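Local coordinates for cell division protein FtsZ 1 (Methanocaldococcus jannaschii, PDB 2VAP) that probably assembles in a GTP-dependent manner into the contractile Z ring at the future division site, and binds and hydrolyses GTP, at residues T184-V189 with G247-G252. Numbering follows the deposited sequence.
Sequences TDTLVV and GLAMIG
Val189 meets two side chains of 247-252 through one methyl: its CG1 lies 3.9 Å from Leu248 CD1, and the extended Met250 chain brings both CG and CE (4.1 Å) against it. That CG1 sits between the backbone N and the carbonyl carbon, which turns it to both neighbours. Leu187 CD2 lies 4.2 Å from Leu248 CD1, the two side chains crossing obliquely. Val188 works on the other face, where its CG1, anti to the backbone N (-176°), packs 3.6 Å from Ile251 CG2, at about a right angle. Its CG2 and Thr186 CG2 both reach CB of Ala249, while Thr186 OG1 is hydrogen-bonded to Met243 O. Between these faces run four parallel-strand bonds: Asp185 O accepts from Gly247 N, Leu187 N gives to Gly247 O (2.8 Å), Ala249 N reaches Leu187 O from 39° above the carbonyl plane, and Val189 N donates to Ala249 O (2.9 Å, 171° at the hydrogen). Next, a water instead links Val189 O to Ile251 N. At the polar edge another water joins Thr184 OG1 (2.8 Å) to Gly247 O; Asp185 turns away to Lys148. This short parallel pairing joins the Rossmann-like GTPase sheet to the C-terminal domain of the tubulin/FtsZ fold.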
loop_
_atom_site.group_PDB
_atom_site.type_symbol
_atom_site.label_atom_id
_atom_site.label_comp_id
_atom_site.label_asym_id
_atom_site.label_seq_id
_atom_site.Cartn_x
_atom_site.Cartn_y
_atom_site.Cartn_z
ATOM N N THR A 184 -9.887 -5.795 -7.117
ATOM C CA THR A 184 -9.375 -5.471 -5.783
ATOM C C THR A 184 -10.492 -5.377 -4.751
ATOM O O THR A 184 -11.640 -5.074 -5.085
ATOM C CB THR A 184 -8.568 -4.149 -5.761
ATOM O OG1 THR A 184 -9.351 -3.093 -6.334
ATOM C CG2 THR A 184 -7.254 -4.296 -6.524
ATOM N N ASP A 185 -10.138 -5.649 -3.499
ATOM C CA ASP A 185 -11.037 -5.460 -2.367
ATOM C C ASP A 185 -10.898 -4.037 -1.831
ATOM O O ASP A 185 -11.892 -3.386 -1.503
ATOM C CB ASP A 185 -10.744 -6.498 -1.280
ATOM C CG ASP A 185 -11.032 -7.919 -1.740
ATOM O OD1 ASP A 185 -12.103 -8.146 -2.344
ATOM O OD2 ASP A 185 -10.190 -8.808 -1.498
ATOM N N THR A 186 -9.654 -3.569 -1.747
ATOM C CA THR A 186 -9.348 -2.167 -1.472
ATOM C C THR A 186 -8.294 -1.698 -2.470
ATOM O O THR A 186 -7.294 -2.384 -2.700
ATOM C CB THR A 186 -8.849 -1.955 -0.023
ATOM O OG1 THR A 186 -9.861 -2.375 0.896
ATOM C CG2 THR A 186 -8.531 -0.485 0.242
ATOM N N LEU A 187 -8.541 -0.537 -3.069
ATOM C CA LEU A 187 -7.616 0.072 -4.014
ATOM C C LEU A 187 -7.093 1.388 -3.439
ATOM O O LEU A 187 -7.781 2.413 -3.468
ATOM C CB LEU A 187 -8.301 0.278 -5.373
ATOM C CG LEU A 187 -7.605 1.028 -6.520
ATOM C CD1 LEU A 187 -6.251 0.428 -6.875
ATOM C CD2 LEU A 187 -8.511 1.059 -7.743
ATOM N N VAL A 188 -5.881 1.338 -2.893
ATOM C CA VAL A 188 -5.244 2.516 -2.316
ATOM C C VAL A 188 -4.499 3.258 -3.419
ATOM O O VAL A 188 -3.556 2.724 -4.009
ATOM C CB VAL A 188 -4.269 2.148 -1.166
ATOM C CG1 VAL A 188 -3.704 3.401 -0.525
ATOM C CG2 VAL A 188 -4.961 1.279 -0.118
ATOM N N VAL A 189 -4.937 4.483 -3.697
ATOM C CA VAL A 189 -4.350 5.291 -4.765
ATOM C C VAL A 189 -3.614 6.513 -4.209
ATOM O O VAL A 189 -4.159 7.272 -3.403
ATOM C CB VAL A 189 -5.412 5.685 -5.846
ATOM C CG1 VAL A 189 -6.536 6.538 -5.254
ATOM C CG2 VAL A 189 -4.754 6.384 -7.033
ATOM N N GLY A 247 -13.227 -0.550 -1.253
ATOM C CA GLY A 247 -13.417 0.220 -2.481
ATOM C C GLY A 247 -12.196 1.044 -2.835
ATOM O O GLY A 247 -11.091 0.512 -2.931
ATOM N N LEU A 248 -12.402 2.344 -3.023
ATOM C CA LEU A 248 -11.305 3.270 -3.277
ATOM C C LEU A 248 -10.795 3.849 -1.962
ATOM O O LEU A 248 -11.584 4.219 -1.088
ATOM C CB LEU A 248 -11.744 4.392 -4.225
ATOM C CG LEU A 248 -10.655 5.297 -4.813
ATOM C CD1 LEU A 248 -9.798 4.557 -5.836
ATOM C CD2 LEU A 248 -11.278 6.532 -5.439
ATOM N N ALA A 249 -9.473 3.913 -1.829
ATOM C CA ALA A 249 -8.835 4.417 -0.619
ATOM C C ALA A 249 -7.715 5.401 -0.937
ATOM O O ALA A 249 -7.100 5.333 -2.003
ATOM C CB ALA A 249 -8.305 3.264 0.222
ATOM N N MET A 250 -7.472 6.321 -0.007
ATOM C CA MET A 250 -6.370 7.277 -0.112
ATOM C C MET A 250 -5.663 7.404 1.232
ATOM O O MET A 250 -6.230 7.058 2.274
ATOM C CB MET A 250 -6.871 8.642 -0.594
ATOM C CG MET A 250 -7.309 8.659 -2.049
ATOM S SD MET A 250 -7.954 10.258 -2.565
ATOM C CE MET A 250 -8.679 9.832 -4.144
ATOM N N ILE A 251 -4.427 7.897 1.210
ATOM C CA ILE A 251 -3.615 7.974 2.425
ATOM C C ILE A 251 -3.316 9.399 2.879
ATOM O O ILE A 251 -3.339 10.342 2.083
ATOM C CB ILE A 251 -2.280 7.175 2.305
ATOM C CG1 ILE A 251 -1.305 7.858 1.334
ATOM C CG2 ILE A 251 -2.550 5.723 1.913
ATOM C CD1 ILE A 251 0.130 7.350 1.428
ATOM N N GLY A 252 -3.047 9.533 4.174
ATOM C CA GLY A 252 -2.539 10.764 4.760
ATOM C C GLY A 252 -1.392 10.420 5.689
ATOM O O GLY A 252 -1.500 9.496 6.499
HETATM O O HOH W 1 -11.167 -1.956 -4.569
HETATM O O HOH W 2 -3.438 8.956 -1.279
#